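Local coordinates for protein putative phosphinothricin acetyltransferase YwnH (Bacillus subtilis, PDB 1VHS) that probably transfers an acetyl group from acetyl-CoA to the amino group of phosphinothricin, inactivating that herbicidal antibiotic, at residues A18-T23 / T30-P35; I68-F73 / Q104-I109; I87-A92 / K96-Y101. All coordinates share one frame; numbering follows the deposited sequence. Where two conformers were deposited one is given.

Contact 1 of 3, residues A18-T23 / T30-P35; sequences AIYNST and TADTEP
The backbones of 18-23, which is helical, and 30-35, a loop without regular structure, come closest at Asn-21 and Pro-35, whose CA atoms lie 5.3 Å apart, and diverge to 7.0 Å between the CA atoms of Thr-23 and Thr-30. Tyr-20 bridges the wider part. With CG anti to the backbone N (chi1 -179°), its ring reaches out from the helix and brings the hydroxyl between two loop side chains, crossing both at about a right angle. Thr-30 OG1 donates to Tyr-20 OH over 2.6 Å, and Tyr-20 OH donates in turn to Asp-32 OD2 in a very short bond of 2.5 Å. The carboxylate oxygen lies at the ring edge, in its plane, while the carboxylate plane is turned 75° from the ring. Within the loop, Thr-30 OG1 also accepts from Asp-32 N at 3.1 Å, an ST turn, so linked donors and acceptors fix both loop side chains and the phenol. Tyrosine suits this place because it combines an apolar stem with a hydroxyl that both gives and accepts. The helix belongs to the GNAT acetyltransferase fold, and the same ring meets Tyr-88, a predicted acetyl-CoA residue, and makes a cation-pi contact with Arg-41. Asn-21 lies across Pro-35, its OD1 3.3 Å from Pro-35 CA; that oxygen accepts from Val-36 N, tying loop to helix, while the pyrrolidine supplies a compact apolar surface. Near the C-terminal end of helix 13-24, Thr-30 CG2 packs 3.8 Å from Thr-23 OG1.

Contact 2 of 3, residues I68-F73 / Q104-I109; sequences ISFETF and QEALRI
Phe-70 brings the rim of its ring up to Ala-106, CZ lying 3.6 Å from the backbone oxygen of Ala-106, which sits at the ring edge in the ring plane. The same CZ is 4.1 Å from Ala-106 CB, so the CZ end of the ring meets both the methyl and the carbonyl oxygen of one helical residue. The CB of Phe-70 points toward the helix, and the first torsion (chi1 -73°) places the ring beside the backbone N. Further round the rim, CE1 meets Ile-109 CG2 at 4.1 Å, where the aromatic and branched side chains run at an oblique angle. One turn of helix thus presents a small residue and a bulky one to a single ring. Ile-68, two residues earlier and on the same face of the strand, completes the patch: its CG2 makes the nearest approach to Ala-106 CB, 4.0 Å. This is helix-on-sheet packing in the GNAT fold, helix 98-109 lying over strand 64-72, with segment axes 10.0 Å apart at closest approach and 38° between their directions. Alanine suits the centre because its short methyl meets both Ile-68 and Phe-70, while the large apolar residues of the strand span the rest of the distance. Tyr-55, Leu-113 and Ile-115 add to the apolar surroundings of Phe-70. Ser-69 and Glu-71, intervening in the strand, point to the other face of the sheet, where Ser-69 OG donates to Glu-71 OE2 and the pair also bonds to His-48 and Trp-44.

Contact 3 of 3, residues I87-A92 / K96-Y101; sequences IYIDEA and KGVGSY
The contact lies in the predicted acetyl-CoA site, where, as in other GNAT enzymes, a glycine-rich loop leads from the end of strand 82-89 into helix 98-109, the opening of a beta-alpha-beta unit completed by strand 117-123. Ile-87 to Ile-89 and Lys-96 to Ser-100 are predicted to bind the cofactor; in relatives, backbone amides of this loop and of the helix start hold its pyrophosphate. The strand end and the helix start are joined by Ile-89, whose CA is 7.5 Å from that of Val-98. Its CD1 touches Val-98 CG1 at 3.7 Å, and its CG2 branch is 3.8 Å from the same CG1, so the two arms of the isoleucine straddle one methyl of the valine. The side chains run past each other in opposite directions. Val-98 CG1 owes its place to lying anti to the backbone N (chi1 176°), which turns it toward the strand. Branched aliphatic residues suit both positions, giving a broad apolar surface, and Leu-102, a turn further along, also touches Ile-87 and Ile-89. Gly-97 is the N-cap residue; at its backbone angles, with phi 87°, a CB would run against the carbonyl O of Lys-96, so glycine suits the place. Beyond the strand, Asp-90 turns the chain: its OD2 accepts from Ala-92 N at 3.0 Å, an Asx turn, the amide coming from above the carboxylate plane. Gly-99 presents bare backbone, and the CD1 methyl of Ile-89 rests there 3.5 Å from Gly-99 N and 3.7 Å from Gly-99 CA.

In the fold
Along the chain contact 1 closes first; contact 2 then joins 68-73 to 104-109, and contact 3 falls between those two segments. Contacts 2 and 3, with centres about 14 Å apart, share helix 98-109, one at its end and the other at its start, and reach neighbouring strands 64-72 and 82-89 of the mixed sheet, so Ile-68 and Ile-87 pack together. Contact 1, centred about 15 Å from contact 3, touches it where Ser-22 OG meets Glu-91 N, but lies about 20 Å from contact 2, centre to centre, across the chain's centre. Helices 13-24 and 98-109 both pack at the end of strand 82-89, whose last residues are predicted to bind acetyl-CoA.

Contact 1 of 3, residues A18-T23 / T30-P35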
ATOM      1  N   ALA A  18      11.541   5.963   4.765  1.00 22.94           N
ATOM      2  CA  ALA A  18      12.658   5.825   3.843  1.00 22.99           C
ATOM      3  C   ALA A  18      12.233   5.014   2.619  1.00 22.91           C
ATOM      4  O   ALA A  18      12.550   5.377   1.484  1.00 23.43           O
ATOM      5  CB  ALA A  18      13.832   5.148   4.542  1.00 26.56           C
ATOM      6  N   ILE A  19      11.516   3.915   2.850  1.00 21.03           N
ATOM      7  CA  ILE A  19      11.045   3.070   1.757  1.00 20.84           C
ATOM      8  C   ILE A  19      10.086   3.886   0.892  1.00 22.09           C
ATOM      9  O   ILE A  19      10.147   3.846  -0.337  1.00 23.41           O
ATOM     10  CB  ILE A  19      10.324   1.812   2.292  1.00 19.67           C
ATOM     11  CG1 ILE A  19      11.358   0.860   2.904  1.00 22.95           C
ATOM     12  CG2 ILE A  19       9.522   1.130   1.168  1.00 21.20           C
ATOM     13  CD1 ILE A  19      10.765  -0.366   3.558  1.00 24.77           C
ATOM     14  N   TYR A  20       9.207   4.628   1.552  1.00 23.81           N
ATOM     15  CA  TYR A  20       8.246   5.476   0.862  1.00 23.46           C
ATOM     16  C   TYR A  20       8.996   6.447  -0.054  1.00 23.71           C
ATOM     17  O   TYR A  20       8.677   6.575  -1.235  1.00 22.82           O
ATOM     18  CB  TYR A  20       7.430   6.252   1.891  1.00 25.83           C
ATOM     19  CG  TYR A  20       6.383   7.160   1.296  1.00 27.98           C
ATOM     20  CD1 TYR A  20       5.167   6.649   0.840  1.00 31.00           C
ATOM     21  CD2 TYR A  20       6.601   8.533   1.202  1.00 31.74           C
ATOM     22  CE1 TYR A  20       4.192   7.484   0.309  1.00 31.73           C
ATOM     23  CE2 TYR A  20       5.634   9.381   0.670  1.00 31.20           C
ATOM     24  CZ  TYR A  20       4.433   8.848   0.226  1.00 33.40           C
ATOM     25  OH  TYR A  20       3.478   9.679  -0.301  1.00 34.46           O
ATOM     26  N   ASN A  21      10.004   7.122   0.493  1.00 23.82           N
ATOM     27  CA  ASN A  21      10.786   8.080  -0.286  1.00 22.92           C
ATOM     28  C   ASN A  21      11.578   7.475  -1.432  1.00 25.17           C
ATOM     29  O   ASN A  21      11.810   8.136  -2.447  1.00 25.31           O
ATOM     30  CB  ASN A  21      11.743   8.863   0.620  1.00 21.48           C
ATOM     31  CG  ASN A  21      11.021   9.858   1.500  1.00 24.35           C
ATOM     32  OD1 ASN A  21       9.968  10.378   1.131  1.00 28.04           O
ATOM     33  ND2 ASN A  21      11.591  10.147   2.661  1.00 27.31           N
ATOM     34  N   SER A  22      11.998   6.225  -1.286  1.00 23.86           N
ATOM     35  CA  SER A  22      12.771   5.590  -2.342  1.00 25.87           C
ATOM     36  C   SER A  22      11.926   5.382  -3.597  1.00 27.62           C
ATOM     37  O   SER A  22      12.467   5.213  -4.689  1.00 27.30           O
ATOM     38  CB  SER A  22      13.330   4.246  -1.864  1.00 25.42           C
ATOM     39  OG  SER A  22      12.285   3.319  -1.635  1.00 26.96           O
ATOM     40  N   THR A  23      10.604   5.407  -3.442  1.00 28.20           N
ATOM     41  CA  THR A  23       9.694   5.211  -4.571  1.00 29.13           C
ATOM     42  C   THR A  23       9.254   6.513  -5.251  1.00 33.12           C
ATOM     43  O   THR A  23       8.717   6.489  -6.359  1.00 31.11           O
ATOM     44  CB  THR A  23       8.412   4.469  -4.138  1.00 29.50           C
ATOM     45  OG1 THR A  23       7.587   5.354  -3.368  1.00 30.41           O
ATOM     46  CG2 THR A  23       8.754   3.243  -3.299  1.00 29.94           C
ATOM     47  N   THR A  30       3.580   6.728  -5.619  1.00 42.53           N
ATOM     48  CA  THR A  30       3.211   7.766  -4.658  1.00 44.48           C
ATOM     49  C   THR A  30       2.756   9.093  -5.259  1.00 44.23           C
ATOM     50  O   THR A  30       3.090   9.430  -6.396  1.00 42.43           O
ATOM     51  CB  THR A  30       4.373   8.052  -3.683  1.00 44.65           C
ATOM     52  OG1 THR A  30       4.024   9.153  -2.834  1.00 48.84           O
ATOM     53  CG2 THR A  30       5.642   8.385  -4.448  1.00 46.56           C
ATOM     54  N   ALA A  31       1.996   9.845  -4.466  1.00 44.84           N
ATOM     55  CA  ALA A  31       1.471  11.141  -4.874  1.00 45.90           C
ATOM     56  C   ALA A  31       2.373  12.298  -4.452  1.00 46.20           C
ATOM     57  O   ALA A  31       1.958  13.456  -4.475  1.00 47.71           O
ATOM     58  CB  ALA A  31       0.084  11.335  -4.293  1.00 46.56           C
ATOM     59  N   ASP A  32       3.599  11.981  -4.051  1.00 45.11           N
ATOM     60  CA  ASP A  32       4.558  13.004  -3.644  1.00 42.98           C
ATOM     61  C   ASP A  32       5.679  13.100  -4.671  1.00 41.91           C
ATOM     62  O   ASP A  32       6.123  12.085  -5.207  1.00 43.64           O
ATOM     63  CB  ASP A  32       5.154  12.670  -2.272  1.00 45.04           C
ATOM     64  CG  ASP A  32       4.241  13.055  -1.125  1.00 45.30           C
ATOM     65  OD1 ASP A  32       4.014  14.268  -0.923  1.00 46.96           O
ATOM     66  OD2 ASP A  32       3.751  12.147  -0.421  1.00 45.47           O
ATOM     67  N   THR A  33       6.126  14.321  -4.949  1.00 38.81           N
ATOM     68  CA  THR A  33       7.205  14.542  -5.904  1.00 38.32           C
ATOM     69  C   THR A  33       8.480  14.861  -5.128  1.00 36.16           C
ATOM     70  O   THR A  33       9.583  14.796  -5.667  1.00 35.99           O
ATOM     71  CB  THR A  33       6.896  15.720  -6.855  1.00 39.99           C
ATOM     72  OG1 THR A  33       6.840  16.941  -6.107  1.00 41.20           O
ATOM     73  CG2 THR A  33       5.564  15.500  -7.556  1.00 44.00           C
ATOM     74  N   GLU A  34       8.309  15.203  -3.856  1.00 35.31           N
ATOM     75  CA  GLU A  34       9.426  15.530  -2.977  1.00 35.12           C
ATOM     76  C   GLU A  34       9.407  14.613  -1.757  1.00 32.78           C
ATOM     77  O   GLU A  34       8.341  14.264  -1.248  1.00 28.83           O
ATOM     78  CB  GLU A  34       9.326  16.990  -2.525  1.00 36.89           C
ATOM     79  CG  GLU A  34       9.416  18.004  -3.659  1.00 40.30           C
ATOM     80  CD  GLU A  34      10.781  18.021  -4.326  1.00 44.56           C
ATOM     81  OE1 GLU A  34      10.952  18.769  -5.310  1.00 47.56           O
ATOM     82  OE2 GLU A  34      11.685  17.291  -3.864  1.00 46.72           O
ATOM     83  N   PRO A  35      10.590  14.210  -1.267  1.00 33.51           N
ATOM     84  CA  PRO A  35      10.639  13.328  -0.097  1.00 32.80           C
ATOM     85  C   PRO A  35       9.998  13.950   1.142  1.00 32.55           C
ATOM     86  O   PRO A  35      10.066  15.165   1.350  1.00 33.22           O
ATOM     87  CB  PRO A  35      12.136  13.070   0.078  1.00 34.08           C
ATOM     88  CG  PRO A  35      12.765  14.325  -0.467  1.00 34.13           C
ATOM     89  CD  PRO A  35      11.946  14.574  -1.713  1.00 33.48           C
TER

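Contact 2 of 3, residues I68-F73 / Q104-I109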
ATOM      1  N   ILE A  68       3.059  -3.081   4.443  1.00 15.91           N
ATOM      2  CA  ILE A  68       1.672  -3.213   3.998  1.00 18.21           C
ATOM      3  C   ILE A  68       0.815  -2.435   4.984  1.00 18.90           C
ATOM      4  O   ILE A  68       0.864  -2.676   6.191  1.00 19.88           O
ATOM      5  CB  ILE A  68       1.196  -4.675   4.027  1.00 16.79           C
ATOM      6  CG1 ILE A  68       2.140  -5.568   3.225  1.00 20.15           C
ATOM      7  CG2 ILE A  68      -0.212  -4.772   3.447  1.00 21.34           C
ATOM      8  CD1 ILE A  68       1.791  -7.046   3.347  1.00 18.88           C
ATOM      9  N   SER A  69       0.025  -1.506   4.468  1.00 14.82           N
ATOM     10  CA  SER A  69      -0.824  -0.685   5.313  1.00 18.43           C
ATOM     11  C   SER A  69      -2.292  -0.886   4.978  1.00 20.70           C
ATOM     12  O   SER A  69      -2.663  -0.875   3.805  1.00 20.14           O
ATOM     13  CB  SER A  69      -0.462   0.797   5.119  1.00 17.33           C
ATOM     14  OG  SER A  69      -1.430   1.656   5.702  1.00 23.04           O
ATOM     15  N   PHE A  70      -3.116  -1.102   6.003  1.00 13.65           N
ATOM     16  CA  PHE A  70      -4.556  -1.224   5.800  1.00 13.88           C
ATOM     17  C   PHE A  70      -5.106   0.097   6.329  1.00 17.93           C
ATOM     18  O   PHE A  70      -4.759   0.524   7.430  1.00 20.68           O
ATOM     19  CB  PHE A  70      -5.155  -2.387   6.588  1.00 13.84           C
ATOM     20  CG  PHE A  70      -4.814  -3.734   6.024  1.00 15.21           C
ATOM     21  CD1 PHE A  70      -3.695  -4.429   6.471  1.00 11.50           C
ATOM     22  CD2 PHE A  70      -5.595  -4.293   5.019  1.00 14.89           C
ATOM     23  CE1 PHE A  70      -3.354  -5.666   5.918  1.00 17.83           C
ATOM     24  CE2 PHE A  70      -5.265  -5.529   4.456  1.00 20.28           C
ATOM     25  CZ  PHE A  70      -4.142  -6.216   4.907  1.00 18.41           C
ATOM     26  N   GLU A  71      -5.941   0.756   5.541  1.00 20.30           N
ATOM     27  CA  GLU A  71      -6.491   2.038   5.962  1.00 22.36           C
ATOM     28  C   GLU A  71      -7.986   2.096   5.750  1.00 23.34           C
ATOM     29  O   GLU A  71      -8.527   1.400   4.892  1.00 18.87           O
ATOM     30  CB  GLU A  71      -5.794   3.163   5.199  1.00 25.16           C
ATOM     31  CG  GLU A  71      -4.322   3.306   5.573  1.00 33.58           C
ATOM     32  CD  GLU A  71      -3.546   4.173   4.608  1.00 35.29           C
ATOM     33  OE1 GLU A  71      -4.025   5.280   4.283  1.00 37.86           O
ATOM     34  OE2 GLU A  71      -2.449   3.748   4.181  1.00 35.58           O
ATOM     35  N   THR A  72      -8.656   2.916   6.553  1.00 25.24           N
ATOM     36  CA  THR A  72     -10.101   3.068   6.446  1.00 25.02           C
ATOM     37  C   THR A  72     -10.433   3.771   5.143  1.00 27.50           C
ATOM     38  O   THR A  72      -9.630   4.555   4.630  1.00 29.61           O
ATOM     39  CB  THR A  72     -10.663   3.919   7.598  1.00 31.20           C
ATOM     40  OG1 THR A  72     -10.092   5.232   7.542  1.00 36.74           O
ATOM     41  CG2 THR A  72     -10.335   3.289   8.931  1.00 26.48           C
ATOM     42  N   PHE A  73     -11.610   3.486   4.599  1.00 27.27           N
ATOM     43  CA  PHE A  73     -12.032   4.131   3.363  1.00 29.51           C
ATOM     44  C   PHE A  73     -12.672   5.459   3.741  1.00 30.74           C
ATOM     45  O   PHE A  73     -12.307   6.512   3.217  1.00 33.65           O
ATOM     46  CB  PHE A  73     -13.050   3.266   2.618  1.00 28.29           C
ATOM     47  CG  PHE A  73     -13.671   3.954   1.436  1.00 25.12           C
ATOM     48  CD1 PHE A  73     -12.902   4.295   0.330  1.00 29.46           C
ATOM     49  CD2 PHE A  73     -15.021   4.291   1.446  1.00 28.41           C
ATOM     50  CE1 PHE A  73     -13.472   4.966  -0.756  1.00 30.67           C
ATOM     51  CE2 PHE A  73     -15.601   4.960   0.370  1.00 28.86           C
ATOM     52  CZ  PHE A  73     -14.823   5.299  -0.734  1.00 30.96           C
ATOM     53  N   GLN A 104      -0.210 -11.517  -1.438  1.00 19.62           N
ATOM     54  CA  GLN A 104      -0.760 -12.778  -0.958  1.00 20.50           C
ATOM     55  C   GLN A 104      -0.955 -12.720   0.557  1.00 21.41           C
ATOM     56  O   GLN A 104      -1.995 -13.126   1.066  1.00 22.41           O
ATOM     57  CB  GLN A 104       0.163 -13.940  -1.339  1.00 26.13           C
ATOM     58  CG  GLN A 104      -0.266 -15.287  -0.774  1.00 33.80           C
ATOM     59  CD  GLN A 104       0.698 -16.401  -1.142  1.00 38.96           C
ATOM     60  OE1 GLN A 104       0.812 -16.778  -2.309  1.00 40.69           O
ATOM     61  NE2 GLN A 104       1.408 -16.925  -0.145  1.00 42.42           N
ATOM     62  N   GLU A 105       0.041 -12.201   1.273  1.00 22.82           N
ATOM     63  CA  GLU A 105      -0.060 -12.084   2.727  1.00 22.13           C
ATOM     64  C   GLU A 105      -1.150 -11.093   3.122  1.00 19.44           C
ATOM     65  O   GLU A 105      -1.896 -11.327   4.067  1.00 18.74           O
ATOM     66  CB  GLU A 105       1.279 -11.647   3.325  1.00 24.33           C
ATOM     67  CG  GLU A 105       2.349 -12.725   3.273  1.00 29.16           C
ATOM     68  CD  GLU A 105       1.790 -14.109   3.591  0.65 32.57           C
ATOM     69  OE1 GLU A 105       1.287 -14.311   4.715  0.65 32.78           O
ATOM     70  OE2 GLU A 105       1.843 -14.995   2.710  0.65 38.70           O
ATOM     71  N   ALA A 106      -1.238  -9.980   2.404  1.00 19.44           N
ATOM     72  CA  ALA A 106      -2.262  -8.988   2.701  1.00 17.62           C
ATOM     73  C   ALA A 106      -3.638  -9.644   2.587  1.00 16.11           C
ATOM     74  O   ALA A 106      -4.510  -9.441   3.436  1.00 15.22           O
ATOM     75  CB  ALA A 106      -2.154  -7.804   1.727  1.00 14.71           C
ATOM     76  N   LEU A 107      -3.816 -10.451   1.544  1.00 15.72           N
ATOM     77  CA  LEU A 107      -5.084 -11.133   1.306  1.00 15.49           C
ATOM     78  C   LEU A 107      -5.403 -12.226   2.323  1.00 17.50           C
ATOM     79  O   LEU A 107      -6.569 -12.511   2.587  1.00 19.14           O
ATOM     80  CB  LEU A 107      -5.116 -11.702  -0.120  1.00 17.13           C
ATOM     81  CG  LEU A 107      -5.245 -10.649  -1.232  1.00 19.01           C
ATOM     82  CD1 LEU A 107      -4.990 -11.285  -2.598  1.00 17.81           C
ATOM     83  CD2 LEU A 107      -6.630 -10.027  -1.179  1.00 17.29           C
ATOM     84  N   ARG A 108      -4.373 -12.842   2.888  1.00 18.71           N
ATOM     85  CA  ARG A 108      -4.584 -13.867   3.902  1.00 19.54           C
ATOM     86  C   ARG A 108      -5.050 -13.167   5.173  1.00 19.23           C
ATOM     87  O   ARG A 108      -5.957 -13.628   5.868  1.00 22.92           O
ATOM     88  CB  ARG A 108      -3.274 -14.618   4.182  1.00 20.12           C
ATOM     89  CG  ARG A 108      -3.342 -15.560   5.383  1.00 30.34           C
ATOM     90  CD  ARG A 108      -2.006 -16.262   5.639  1.00 30.47           C
ATOM     91  NE  ARG A 108      -0.948 -15.348   6.071  1.00 37.17           N
ATOM     92  CZ  ARG A 108      -0.871 -14.794   7.278  1.00 39.38           C
ATOM     93  NH1 ARG A 108       0.133 -13.978   7.572  1.00 42.03           N
ATOM     94  NH2 ARG A 108      -1.790 -15.056   8.198  1.00 41.03           N
ATOM     95  N   ILE A 109      -4.426 -12.032   5.455  1.00 18.52           N
ATOM     96  CA  ILE A 109      -4.727 -11.252   6.645  1.00 20.39           C
ATOM     97  C   ILE A 109      -6.068 -10.523   6.634  1.00 19.05           C
ATOM     98  O   ILE A 109      -6.809 -10.570   7.613  1.00 19.49           O
ATOM     99  CB  ILE A 109      -3.596 -10.229   6.893  1.00 20.93           C
ATOM    100  CG1 ILE A 109      -2.331 -10.966   7.339  1.00 21.87           C
ATOM    101  CG2 ILE A 109      -4.033  -9.180   7.908  1.00 21.13           C
ATOM    102  CD1 ILE A 109      -1.121 -10.053   7.527  1.00 23.82           C
TER

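Contact 3 of 3, residues I87-A92 / K96-Y101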
ATOM      1  N   ILE A  87       0.786  -1.039  -0.515  1.00 15.10           N
ATOM      2  CA  ILE A  87       2.011  -1.808  -0.406  1.00 15.58           C
ATOM      3  C   ILE A  87       3.189  -1.064  -1.022  1.00 19.82           C
ATOM      4  O   ILE A  87       3.150  -0.684  -2.193  1.00 20.62           O
ATOM      5  CB  ILE A  87       1.855  -3.173  -1.109  1.00 12.63           C
ATOM      6  CG1 ILE A  87       0.691  -3.941  -0.478  1.00 15.14           C
ATOM      7  CG2 ILE A  87       3.157  -3.971  -1.016  1.00 19.96           C
ATOM      8  CD1 ILE A  87       0.364  -5.262  -1.159  1.00 18.26           C
ATOM      9  N   TYR A  88       4.233  -0.849  -0.225  1.00 17.13           N
ATOM     10  CA  TYR A  88       5.433  -0.172  -0.703  1.00 17.18           C
ATOM     11  C   TYR A  88       6.636  -1.075  -0.491  1.00 20.02           C
ATOM     12  O   TYR A  88       6.780  -1.707   0.559  1.00 19.42           O
ATOM     13  CB  TYR A  88       5.651   1.156   0.026  1.00 20.55           C
ATOM     14  CG  TYR A  88       4.693   2.238  -0.417  1.00 22.90           C
ATOM     15  CD1 TYR A  88       3.385   2.276   0.060  1.00 28.55           C
ATOM     16  CD2 TYR A  88       5.087   3.209  -1.342  1.00 27.06           C
ATOM     17  CE1 TYR A  88       2.487   3.257  -0.371  1.00 27.77           C
ATOM     18  CE2 TYR A  88       4.195   4.194  -1.782  1.00 26.47           C
ATOM     19  CZ  TYR A  88       2.900   4.209  -1.292  1.00 27.77           C
ATOM     20  OH  TYR A  88       2.012   5.168  -1.724  1.00 30.58           O
ATOM     21  N   ILE A  89       7.493  -1.134  -1.500  1.00 20.12           N
ATOM     22  CA  ILE A  89       8.685  -1.968  -1.457  1.00 22.42           C
ATOM     23  C   ILE A  89       9.920  -1.098  -1.649  1.00 24.72           C
ATOM     24  O   ILE A  89       9.917  -0.179  -2.470  1.00 21.62           O
ATOM     25  CB  ILE A  89       8.641  -3.023  -2.577  1.00 26.95           C
ATOM     26  CG1 ILE A  89       7.311  -3.777  -2.521  1.00 26.22           C
ATOM     27  CG2 ILE A  89       9.813  -3.991  -2.435  1.00 29.94           C
ATOM     28  CD1 ILE A  89       7.088  -4.722  -3.687  1.00 25.40           C
ATOM     29  N   ASP A  90      10.971  -1.375  -0.885  1.00 27.67           N
ATOM     30  CA  ASP A  90      12.204  -0.610  -1.013  1.00 32.45           C
ATOM     31  C   ASP A  90      12.615  -0.673  -2.480  1.00 34.24           C
ATOM     32  O   ASP A  90      12.759  -1.757  -3.047  1.00 32.06           O
ATOM     33  CB  ASP A  90      13.298  -1.205  -0.119  1.00 33.31           C
ATOM     34  CG  ASP A  90      14.587  -0.402  -0.154  1.00 37.11           C
ATOM     35  OD1 ASP A  90      15.453  -0.632   0.717  1.00 42.29           O
ATOM     36  OD2 ASP A  90      14.745   0.450  -1.051  1.00 37.03           O
ATOM     37  N   GLU A  91      12.788   0.493  -3.094  1.00 37.29           N
ATOM     38  CA  GLU A  91      13.161   0.561  -4.502  1.00 42.47           C
ATOM     39  C   GLU A  91      14.322  -0.369  -4.838  1.00 42.75           C
ATOM     40  O   GLU A  91      14.417  -0.870  -5.958  1.00 42.45           O
ATOM     41  CB  GLU A  91      13.527   1.998  -4.884  1.00 46.86           C
ATOM     42  CG  GLU A  91      13.762   2.193  -6.373  1.00 54.30           C
ATOM     43  CD  GLU A  91      12.533   1.863  -7.202  1.00 58.32           C
ATOM     44  OE1 GLU A  91      11.506   2.559  -7.050  1.00 59.55           O
ATOM     45  OE2 GLU A  91      12.593   0.907  -8.004  1.00 60.46           O
ATOM     46  N   ALA A  92      15.195  -0.603  -3.864  1.00 44.24           N
ATOM     47  CA  ALA A  92      16.352  -1.469  -4.065  1.00 46.87           C
ATOM     48  C   ALA A  92      15.973  -2.945  -4.153  1.00 48.83           C
ATOM     49  O   ALA A  92      16.791  -3.780  -4.540  1.00 50.29           O
ATOM     50  CB  ALA A  92      17.359  -1.259  -2.942  1.00 44.86           C
ATOM     51  N   LYS A  96      12.035  -8.700  -7.726  1.00 51.52           N
ATOM     52  CA  LYS A  96      12.471  -9.877  -6.984  1.00 49.59           C
ATOM     53  C   LYS A  96      11.285 -10.744  -6.569  1.00 47.67           C
ATOM     54  O   LYS A  96      11.457 -11.776  -5.922  1.00 48.20           O
ATOM     55  CB  LYS A  96      13.266  -9.452  -5.755  1.00 49.80           C
ATOM     56  N   GLY A  97      10.082 -10.320  -6.944  1.00 45.53           N
ATOM     57  CA  GLY A  97       8.892 -11.077  -6.598  1.00 41.04           C
ATOM     58  C   GLY A  97       8.332 -10.723  -5.234  1.00 36.59           C
ATOM     59  O   GLY A  97       7.496 -11.445  -4.691  1.00 37.18           O
ATOM     60  N   VAL A  98       8.794  -9.609  -4.675  1.00 34.84           N
ATOM     61  CA  VAL A  98       8.325  -9.165  -3.366  1.00 33.46           C
ATOM     62  C   VAL A  98       6.837  -8.803  -3.413  1.00 32.21           C
ATOM     63  O   VAL A  98       6.074  -9.164  -2.515  1.00 29.56           O
ATOM     64  CB  VAL A  98       9.127  -7.937  -2.876  1.00 31.85           C
ATOM     65  CG1 VAL A  98       8.562  -7.434  -1.563  1.00 33.56           C
ATOM     66  CG2 VAL A  98      10.591  -8.311  -2.704  1.00 37.67           C
ATOM     67  N   GLY A  99       6.433  -8.100  -4.470  1.00 31.89           N
ATOM     68  CA  GLY A  99       5.042  -7.697  -4.612  1.00 27.40           C
ATOM     69  C   GLY A  99       4.048  -8.838  -4.503  1.00 24.98           C
ATOM     70  O   GLY A  99       3.048  -8.738  -3.786  1.00 20.92           O
ATOM     71  N   SER A 100       4.316  -9.924  -5.220  1.00 25.94           N
ATOM     72  CA  SER A 100       3.441 -11.089  -5.206  1.00 25.96           C
ATOM     73  C   SER A 100       3.273 -11.655  -3.802  1.00 25.39           C
ATOM     74  O   SER A 100       2.159 -11.953  -3.368  1.00 23.80           O
ATOM     75  CB  SER A 100       4.004 -12.175  -6.127  1.00 29.96           C
ATOM     76  OG  SER A 100       3.298 -13.388  -5.967  1.00 35.05           O
ATOM     77  N   TYR A 101       4.387 -11.806  -3.094  1.00 25.99           N
ATOM     78  CA  TYR A 101       4.342 -12.341  -1.744  1.00 25.26           C
ATOM     79  C   TYR A 101       3.565 -11.427  -0.803  1.00 21.78           C
ATOM     80  O   TYR A 101       2.727 -11.888  -0.032  1.00 21.76           O
ATOM     81  CB  TYR A 101       5.758 -12.536  -1.203  1.00 28.78           C
ATOM     82  CG  TYR A 101       5.771 -13.108   0.191  1.00 34.18           C
ATOM     83  CD1 TYR A 101       5.390 -14.430   0.425  1.00 36.01           C
ATOM     84  CD2 TYR A 101       6.124 -12.321   1.284  1.00 35.22           C
ATOM     85  CE1 TYR A 101       5.357 -14.951   1.714  1.00 38.93           C
ATOM     86  CE2 TYR A 101       6.094 -12.832   2.579  1.00 37.74           C
ATOM     87  CZ  TYR A 101       5.709 -14.146   2.785  1.00 38.99           C
ATOM     88  OH  TYR A 101       5.672 -14.656   4.063  1.00 45.40           O
TER